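Local coordinates for protein methyltransferase FkbM (Methylobacillus flagellatus KT, PDB 2PY6) that probably works as a methyltransferase of the FkbM family, its acceptor substrate not being established, at residues A[56-69]-A[93-105]. Sequence-based numbering, arbitrary orientation.
Sequences VILGTKGFGAHLMN and YYGLPIISTDRFT
Y93 holds chi1 at -177°, its CG trans to the main-chain nitrogen, which lays the ring along T60, whose CB and CG2 both lie over one face of the ring. T60 CB sits 3.9 Å from the ring centroid, a CH-pi contact, while Y94 CD2 covers the opposite face of Y93. Y93 OH meets two waters: one lies 2.8 Å from Y93 OH and donates to G59 O, and the other, 2.6 Å from OH, donates to T60 O. T60 OG1 turns elsewhere, to D83. Y94, in the type I' turn from Y93 to L96, rests its ring against helix 64-68: its OH comes 3.2 Å from A65 CB, and its CG meets CB of selenomethionine M68 at 3.6 Å. Bent at chi2 and chi3, M68 then brings CE to within 4.0 Å of L96 CG, tip to tip. L58 CD2 stands over a face of F104, 3.8 Å from the centroid and 16° off the normal, and V56 CG1 meets F104 CD1. Strand 77-82 separates strands 54-58 and 96-99 in a mostly parallel, Rossmann-like sheet, so side chains, not strand pairing, make the contact. No clear direct hydrogen bond joins the segments; apolar packing holds them, with water relaying the tyrosine hydroxyl to the G59 and T60 carbonyls.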
# COMPACT_ATOMS: atom_id res chain seq x y z
N VAL A 56 -2.84 23.35 20.08
CA VAL A 56 -3.00 21.96 19.61
C VAL A 56 -2.48 21.89 18.17
O VAL A 56 -2.89 22.70 17.31
CB VAL A 56 -4.47 21.49 19.63
CG1 VAL A 56 -4.59 20.09 19.04
CG2 VAL A 56 -5.01 21.47 21.03
N ILE A 57 -1.60 20.94 17.91
CA ILE A 57 -1.06 20.73 16.58
C ILE A 57 -2.00 19.79 15.82
O ILE A 57 -2.29 18.69 16.31
CB ILE A 57 0.34 20.06 16.62
CG1 ILE A 57 1.33 20.89 17.46
CG2 ILE A 57 0.84 19.80 15.23
CD1 ILE A 57 1.32 22.35 17.21
N LEU A 58 -2.47 20.21 14.65
CA LEU A 58 -3.32 19.34 13.84
C LEU A 58 -2.44 18.70 12.79
O LEU A 58 -1.84 19.40 11.97
CB LEU A 58 -4.45 20.12 13.18
CG LEU A 58 -5.31 20.97 14.10
CD1 LEU A 58 -6.35 21.76 13.28
CD2 LEU A 58 -5.97 20.11 15.20
N GLY A 59 -2.38 17.38 12.82
CA GLY A 59 -1.55 16.60 11.90
C GLY A 59 -0.20 16.25 12.48
O GLY A 59 0.38 17.04 13.22
N THR A 60 0.32 15.07 12.16
CA THR A 60 1.63 14.64 12.66
C THR A 60 2.63 14.39 11.52
O THR A 60 3.73 13.90 11.76
CB THR A 60 1.54 13.37 13.55
OG1 THR A 60 1.01 12.27 12.80
CG2 THR A 60 0.70 13.60 14.79
N LYS A 61 2.26 14.77 10.30
CA LYS A 61 3.06 14.54 9.12
C LYS A 61 3.34 15.84 8.37
O LYS A 61 3.61 15.78 7.17
CB LYS A 61 2.32 13.57 8.16
CG LYS A 61 2.13 12.14 8.67
N GLY A 62 3.31 16.99 9.04
CA GLY A 62 3.48 18.28 8.34
C GLY A 62 4.68 19.07 8.83
O GLY A 62 5.73 18.50 9.07
N PHE A 63 4.53 20.39 8.96
CA PHE A 63 5.59 21.27 9.48
C PHE A 63 5.58 21.37 11.03
O PHE A 63 6.26 22.21 11.60
CB PHE A 63 5.41 22.70 8.88
CG PHE A 63 5.86 22.86 7.42
CD1 PHE A 63 5.84 21.80 6.50
CD2 PHE A 63 6.19 24.13 6.94
CE1 PHE A 63 6.23 22.01 5.17
CE2 PHE A 63 6.57 24.34 5.62
CZ PHE A 63 6.59 23.27 4.73
N GLY A 64 4.82 20.52 11.74
CA GLY A 64 4.74 20.58 13.21
C GLY A 64 6.05 20.30 13.94
O GLY A 64 6.23 20.70 15.11
N ALA A 65 6.95 19.60 13.23
CA ALA A 65 8.28 19.26 13.72
C ALA A 65 9.12 20.52 13.80
O ALA A 65 9.99 20.61 14.65
CB ALA A 65 8.97 18.23 12.81
N HIS A 66 8.84 21.49 12.91
CA HIS A 66 9.55 22.76 12.91
C HIS A 66 9.20 23.62 14.13
O HIS A 66 10.05 24.39 14.59
CB HIS A 66 9.32 23.55 11.63
CG HIS A 66 9.88 22.90 10.40
ND1 HIS A 66 11.23 22.72 10.20
CD2 HIS A 66 9.27 22.46 9.27
CE1 HIS A 66 11.43 22.16 9.02
NE2 HIS A 66 10.26 21.99 8.44
N LEU A 67 7.97 23.52 14.65
CA LEU A 67 7.58 24.25 15.87
C LEU A 67 8.15 23.59 17.13
O LEU A 67 8.55 24.28 18.08
CB LEU A 67 6.05 24.36 16.00
CG LEU A 67 5.54 24.88 17.38
CD1 LEU A 67 6.06 26.32 17.66
CD2 LEU A 67 4.04 24.82 17.54
N MSE A 68 8.14 22.25 17.16
CA MSE A 68 8.65 21.47 18.30
C MSE A 68 10.20 21.50 18.44
O MSE A 68 10.72 21.52 19.57
CB MSE A 68 8.11 20.03 18.27
CG MSE A 68 6.56 19.97 18.26
SE MSE A 68 5.65 21.06 19.65
CE MSE A 68 6.30 20.16 21.23
N ASN A 69 10.93 21.52 17.32
CA ASN A 69 12.40 21.62 17.33
C ASN A 69 12.93 23.05 17.49
O ASN A 69 14.14 23.25 17.56
CB ASN A 69 12.99 21.01 16.04
CG ASN A 69 12.77 19.51 15.94
OD1 ASN A 69 12.68 18.80 16.95
ND2 ASN A 69 12.71 19.00 14.71
N TYR A 93 3.95 12.59 20.17
CA TYR A 93 4.43 13.36 19.04
C TYR A 93 5.26 14.52 19.63
O TYR A 93 4.70 15.50 20.10
CB TYR A 93 3.27 13.86 18.19
CG TYR A 93 3.70 14.61 16.95
CD1 TYR A 93 4.26 13.94 15.87
CD2 TYR A 93 3.56 15.99 16.85
CE1 TYR A 93 4.65 14.63 14.72
CE2 TYR A 93 3.95 16.68 15.70
CZ TYR A 93 4.49 15.99 14.64
OH TYR A 93 4.90 16.69 13.49
N TYR A 94 6.58 14.37 19.61
CA TYR A 94 7.52 15.33 20.25
C TYR A 94 7.10 15.53 21.71
O TYR A 94 6.96 16.67 22.18
CB TYR A 94 7.64 16.66 19.47
CG TYR A 94 8.27 16.43 18.12
CD1 TYR A 94 9.66 16.25 18.00
CD2 TYR A 94 7.50 16.32 16.97
CE1 TYR A 94 10.25 16.00 16.75
CE2 TYR A 94 8.08 16.08 15.72
CZ TYR A 94 9.45 15.91 15.62
OH TYR A 94 10.00 15.65 14.39
N GLY A 95 6.87 14.42 22.41
CA GLY A 95 6.45 14.43 23.80
C GLY A 95 4.98 14.72 24.02
O GLY A 95 4.51 14.68 25.15
N LEU A 96 4.24 15.02 22.96
CA LEU A 96 2.83 15.36 23.11
C LEU A 96 1.89 14.15 22.98
O LEU A 96 2.10 13.27 22.16
CB LEU A 96 2.42 16.37 22.03
CG LEU A 96 3.18 17.68 21.82
CD1 LEU A 96 2.75 18.31 20.47
CD2 LEU A 96 2.99 18.63 22.97
N PRO A 97 0.79 14.13 23.76
CA PRO A 97 -0.17 13.06 23.52
C PRO A 97 -0.80 13.20 22.12
O PRO A 97 -0.91 14.32 21.61
CB PRO A 97 -1.20 13.24 24.64
CG PRO A 97 -1.00 14.61 25.16
CD PRO A 97 0.41 15.00 24.89
N ILE A 98 -1.15 12.07 21.51
CA ILE A 98 -1.82 12.06 20.21
C ILE A 98 -3.29 11.78 20.51
O ILE A 98 -3.62 10.78 21.12
CB ILE A 98 -1.20 11.04 19.22
CG1 ILE A 98 0.28 11.38 19.00
CG2 ILE A 98 -1.95 11.05 17.84
CD1 ILE A 98 0.96 10.50 18.02
N ILE A 99 -4.16 12.70 20.08
CA ILE A 99 -5.60 12.64 20.33
C ILE A 99 -6.41 12.59 19.03
O ILE A 99 -5.88 12.81 17.95
CB ILE A 99 -6.06 13.83 21.20
CG1 ILE A 99 -5.88 15.17 20.47
CG2 ILE A 99 -5.34 13.81 22.59
CD1 ILE A 99 -6.46 16.37 21.21
N SER A 100 -7.68 12.23 19.16
CA SER A 100 -8.59 12.18 18.02
C SER A 100 -9.12 13.58 17.73
O SER A 100 -9.05 14.47 18.57
CB SER A 100 -9.78 11.25 18.34
OG SER A 100 -10.66 11.84 19.30
N THR A 101 -9.66 13.78 16.54
CA THR A 101 -10.24 15.06 16.21
C THR A 101 -11.43 15.35 17.11
O THR A 101 -11.65 16.52 17.47
CB THR A 101 -10.72 15.12 14.75
OG1 THR A 101 -9.66 14.71 13.88
CG2 THR A 101 -11.18 16.54 14.39
N ASP A 102 -12.23 14.32 17.45
CA ASP A 102 -13.34 14.48 18.39
C ASP A 102 -12.87 14.96 19.77
O ASP A 102 -13.54 15.77 20.39
CB ASP A 102 -14.19 13.20 18.54
CG ASP A 102 -15.15 12.97 17.37
OD1 ASP A 102 -15.41 13.90 16.55
OD2 ASP A 102 -15.67 11.83 17.28
N ARG A 103 -11.73 14.47 20.25
CA ARG A 103 -11.19 14.90 21.53
C ARG A 103 -10.76 16.39 21.49
O ARG A 103 -10.96 17.14 22.45
CB ARG A 103 -10.03 13.99 21.93
CG ARG A 103 -9.33 14.31 23.26
CD ARG A 103 -10.27 14.42 24.44
NE ARG A 103 -9.52 14.61 25.70
CZ ARG A 103 -9.94 15.31 26.77
NH1 ARG A 103 -11.11 15.96 26.78
NH2 ARG A 103 -9.16 15.39 27.85
N PHE A 104 -10.20 16.80 20.36
CA PHE A 104 -9.78 18.16 20.12
C PHE A 104 -10.96 19.13 20.13
O PHE A 104 -10.90 20.15 20.80
CB PHE A 104 -9.01 18.22 18.79
CG PHE A 104 -8.99 19.58 18.13
CD1 PHE A 104 -8.44 20.68 18.77
CD2 PHE A 104 -9.43 19.73 16.83
CE1 PHE A 104 -8.39 21.91 18.15
CE2 PHE A 104 -9.39 20.95 16.21
CZ PHE A 104 -8.87 22.05 16.87
N THR A 105 -12.01 18.84 19.38
CA THR A 105 -13.20 19.73 19.36
C THR A 105 -13.79 19.85 20.77
O THR A 105 -14.22 20.93 21.17
CB THR A 105 -14.27 19.32 18.30
OG1 THR A 105 -14.77 18.02 18.56
CG2 THR A 105 -13.67 19.32 16.92
O HOH W 1 2.82 18.14 12.20
O HOH W 2 6.17 15.54 11.48